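Local structure of ABC-type amino acid transport system, permease component (Caldanaerobacter subterraneus subsp. tengcongensis MB4, 4YMU) at residues C[97-102]-C[150-155]. The protein is probably the membrane-spanning permease component of an ABC transporter that carries amino acids, and binds arginine within the membrane domain. Residues are numbered along the deposited sequence; the frame is centred on the assembly and turned at random.
Sequences INSSAY and GNEFIV. With ARG (arginine), chain I.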
ATOM      1  N   ILE C  97       8.768 -27.828  -9.334  1.00 94.93           N
ATOM      2  CA  ILE C  97       9.868 -26.915  -9.650  1.00 87.89           C
ATOM      3  C   ILE C  97       9.330 -25.502  -9.925  1.00 86.54           C
ATOM      4  O   ILE C  97       9.787 -24.501  -9.318  1.00102.03           O
ATOM      5  CB  ILE C  97      10.724 -27.452 -10.822  1.00 78.53           C
ATOM      6  CG1 ILE C  97      11.728 -28.502 -10.322  1.00 73.05           C
ATOM      7  CG2 ILE C  97      11.455 -26.342 -11.533  1.00 62.99           C
ATOM      8  CD1 ILE C  97      12.212 -29.456 -11.437  1.00 72.18           C
ATOM      9  N   ASN C  98       8.349 -25.427 -10.822  1.00 77.03           N
ATOM     10  CA  ASN C  98       7.704 -24.157 -11.156  1.00 87.67           C
ATOM     11  C   ASN C  98       7.244 -23.427  -9.872  1.00 83.85           C
ATOM     12  O   ASN C  98       7.621 -22.261  -9.586  1.00 82.01           O
ATOM     13  CB  ASN C  98       6.533 -24.446 -12.100  1.00 79.07           C
ATOM     14  CG  ASN C  98       5.844 -23.190 -12.603  1.00 86.07           C
ATOM     15  OD1 ASN C  98       4.755 -22.846 -12.144  1.00 87.36           O
ATOM     16  ND2 ASN C  98       6.468 -22.501 -13.553  1.00 90.59           N
ATOM     17  N   SER C  99       6.484 -24.168  -9.072  1.00 81.71           N
ATOM     18  CA  SER C  99       5.987 -23.690  -7.808  1.00 88.00           C
ATOM     19  C   SER C  99       7.134 -23.302  -6.897  1.00 92.82           C
ATOM     20  O   SER C  99       6.995 -22.380  -6.119  1.00 84.56           O
ATOM     21  CB  SER C  99       5.114 -24.735  -7.117  1.00 89.85           C
ATOM     22  OG  SER C  99       4.574 -24.206  -5.913  1.00 91.44           O
ATOM     23  N   SER C 100       8.260 -24.003  -6.977  1.00 93.00           N
ATOM     24  CA  SER C 100       9.368 -23.685  -6.079  1.00 85.87           C
ATOM     25  C   SER C 100       9.841 -22.268  -6.367  1.00 93.01           C
ATOM     26  O   SER C 100      10.100 -21.484  -5.444  1.00 95.01           O
ATOM     27  CB  SER C 100      10.535 -24.661  -6.231  1.00 86.30           C
ATOM     28  OG  SER C 100      11.336 -24.317  -7.347  1.00 89.53           O
ATOM     29  N   ALA C 101       9.947 -21.929  -7.648  1.00 92.38           N
ATOM     30  CA  ALA C 101      10.364 -20.572  -7.975  1.00 88.41           C
ATOM     31  C   ALA C 101       9.362 -19.534  -7.434  1.00105.85           C
ATOM     32  O   ALA C 101       9.736 -18.560  -6.714  1.00116.09           O
ATOM     33  CB  ALA C 101      10.548 -20.415  -9.463  1.00 71.44           C
ATOM     34  N   TYR C 102       8.087 -19.730  -7.772  1.00104.13           N
ATOM     35  CA  TYR C 102       7.090 -18.742  -7.341  1.00 90.97           C
ATOM     36  C   TYR C 102       7.018 -18.616  -5.809  1.00 90.82           C
ATOM     37  O   TYR C 102       6.861 -17.516  -5.273  1.00 94.91           O
ATOM     38  CB  TYR C 102       5.722 -19.029  -7.964  1.00 77.86           C
ATOM     39  CG  TYR C 102       5.692 -18.745  -9.453  1.00 80.55           C
ATOM     40  CD1 TYR C 102       5.345 -17.488  -9.935  1.00 69.28           C
ATOM     41  CD2 TYR C 102       6.029 -19.736 -10.380  1.00 74.11           C
ATOM     42  CE1 TYR C 102       5.320 -17.224 -11.300  1.00 81.63           C
ATOM     43  CE2 TYR C 102       6.007 -19.485 -11.746  1.00 72.48           C
ATOM     44  CZ  TYR C 102       5.652 -18.232 -12.207  1.00 86.61           C
ATOM     45  OH  TYR C 102       5.632 -17.973 -13.566  1.00 82.11           O
ATOM     46  N   GLY C 150      -1.452 -20.265   0.292  1.00 99.49           N
ATOM     47  CA  GLY C 150      -2.798 -20.765   0.076  1.00 98.04           C
ATOM     48  C   GLY C 150      -3.302 -20.378  -1.298  1.00 97.97           C
ATOM     49  O   GLY C 150      -4.014 -21.133  -1.955  1.00101.59           O
ATOM     50  N   ASN C 151      -2.919 -19.185  -1.731  1.00 91.29           N
ATOM     51  CA  ASN C 151      -3.290 -18.691  -3.040  1.00 86.74           C
ATOM     52  C   ASN C 151      -2.504 -19.375  -4.152  1.00 95.41           C
ATOM     53  O   ASN C 151      -2.993 -19.521  -5.271  1.00 94.39           O
ATOM     54  CB  ASN C 151      -3.058 -17.193  -3.088  1.00 87.98           C
ATOM     55  CG  ASN C 151      -3.183 -16.628  -4.476  1.00 89.07           C
ATOM     56  OD1 ASN C 151      -2.180 -16.382  -5.142  1.00 92.17           O
ATOM     57  ND2 ASN C 151      -4.414 -16.398  -4.917  1.00 90.04           N
ATOM     58  N   GLU C 152      -1.274 -19.773  -3.849  1.00 99.87           N
ATOM     59  CA  GLU C 152      -0.445 -20.458  -4.822  1.00 95.66           C
ATOM     60  C   GLU C 152      -1.091 -21.784  -5.189  1.00 97.96           C
ATOM     61  O   GLU C 152      -1.242 -22.103  -6.364  1.00 86.52           O
ATOM     62  CB  GLU C 152       0.974 -20.642  -4.279  1.00 95.61           C
ATOM     63  CG  GLU C 152       1.820 -21.700  -4.992  1.00101.73           C
ATOM     64  CD  GLU C 152       2.336 -21.274  -6.367  1.00106.09           C
ATOM     65  OE1 GLU C 152       1.868 -20.255  -6.928  1.00 97.98           O
ATOM     66  OE2 GLU C 152       3.240 -21.972  -6.882  1.00111.08           O
ATOM     67  N   PHE C 153      -1.504 -22.523  -4.163  1.00101.89           N
ATOM     68  CA  PHE C 153      -2.203 -23.786  -4.320  1.00 99.31           C
ATOM     69  C   PHE C 153      -3.409 -23.644  -5.238  1.00 98.83           C
ATOM     70  O   PHE C 153      -3.590 -24.437  -6.152  1.00101.58           O
ATOM     71  CB  PHE C 153      -2.661 -24.286  -2.951  1.00 99.71           C
ATOM     72  CG  PHE C 153      -3.503 -25.533  -3.001  1.00103.28           C
ATOM     73  CD1 PHE C 153      -4.886 -25.452  -3.108  1.00102.33           C
ATOM     74  CD2 PHE C 153      -2.910 -26.787  -2.949  1.00102.28           C
ATOM     75  CE1 PHE C 153      -5.664 -26.599  -3.154  1.00103.45           C
ATOM     76  CE2 PHE C 153      -3.679 -27.937  -2.989  1.00100.12           C
ATOM     77  CZ  PHE C 153      -5.061 -27.842  -3.092  1.00102.28           C
ATOM     78  N   ILE C 154      -4.237 -22.636  -4.993  1.00 96.85           N
ATOM     79  CA  ILE C 154      -5.439 -22.453  -5.801  1.00 94.06           C
ATOM     80  C   ILE C 154      -5.068 -22.268  -7.269  1.00 92.91           C
ATOM     81  O   ILE C 154      -5.693 -22.855  -8.152  1.00 97.29           O
ATOM     82  CB  ILE C 154      -6.285 -21.252  -5.313  1.00 88.75           C
ATOM     83  CG1 ILE C 154      -6.840 -21.520  -3.909  1.00 91.75           C
ATOM     84  CG2 ILE C 154      -7.414 -20.941  -6.290  1.00 70.60           C
ATOM     85  CD1 ILE C 154      -7.680 -20.391  -3.359  1.00 86.49           C
ATOM     86  N   VAL C 155      -4.026 -21.483  -7.517  1.00 83.18           N
ATOM     87  CA  VAL C 155      -3.564 -21.221  -8.874  1.00 87.57           C
ATOM     88  C   VAL C 155      -3.033 -22.511  -9.520  1.00 99.46           C
ATOM     89  O   VAL C 155      -3.274 -22.779 -10.707  1.00100.20           O
ATOM     90  CB  VAL C 155      -2.456 -20.160  -8.876  1.00 75.75           C
ATOM     91  CG1 VAL C 155      -1.818 -20.050 -10.249  1.00 80.82           C
ATOM     92  CG2 VAL C 155      -3.024 -18.824  -8.463  1.00 82.55           C
TER
HETATM   93  N   ARG I 301       0.827 -20.532 -16.770  1.00 88.03           N
HETATM   94  CA  ARG I 301       1.880 -19.544 -16.526  1.00 95.72           C
HETATM   95  C   ARG I 301       3.246 -20.045 -16.960  1.00102.06           C
HETATM   96  O   ARG I 301       4.218 -19.278 -16.973  1.00106.72           O
HETATM   97  CB  ARG I 301       1.954 -19.174 -15.047  1.00 81.86           C
HETATM   98  CG  ARG I 301       2.485 -20.258 -14.147  1.00 79.94           C
HETATM   99  CD  ARG I 301       2.299 -19.849 -12.695  1.00 85.36           C
HETATM  100  NE  ARG I 301       2.977 -20.747 -11.770  1.00 93.17           N
HETATM  101  CZ  ARG I 301       2.804 -20.732 -10.455  1.00 99.30           C
HETATM  102  NH1 ARG I 301       3.467 -21.589  -9.689  1.00 96.24           N
HETATM  103  NH2 ARG I 301       1.960 -19.864  -9.906  1.00104.76           N
HETATM  104  OXT ARG I 301       3.403 -21.224 -17.278  1.00 91.11           O
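Tyr102 and Glu152 meet the bound arginine differently: the ring lies nearly face to face with its guanidinium, while the carboxylate grips its end. Arginine NE sits 3.3 Å above one face of the Tyr102 ring, nearer the ring's outer atoms than its centre, and the backbone carbon C of Asn98 lies at the ring edge, in plane. From the arginine, Glu152 accepts two hydrogen bonds, arginine NH2 to Glu152 OE1 (3.0 Å) and arginine NH1 to Glu152 OE2 (2.8 Å). Its chain bends at chi2 (75°), bringing the carboxylate across to helix 87-112, where Ser99 OG donates to the anti lone pair of Glu152 OE2 at 2.8 Å. OE2 thus takes two donors, and the serine hydroxyl probably steadies the carboxylate. Asn98 OD1 takes hydrogen bonds from both arginine NE (2.8 Å) and NH1 (3.0 Å). Exchanging Tyr102 for an alanine would probably uncover one face of the guanidinium and leave it freer to shift off the Asn98 and Glu152 oxygens. Buried near the centre of the chain, the contact joins helices 87-112 and 129-160 through the arginine, which Leu67 N and Glu159 OE2 also bind. Helix 49-63 packs against Ile97 and Ala101, and helix 186-214 against Ile154.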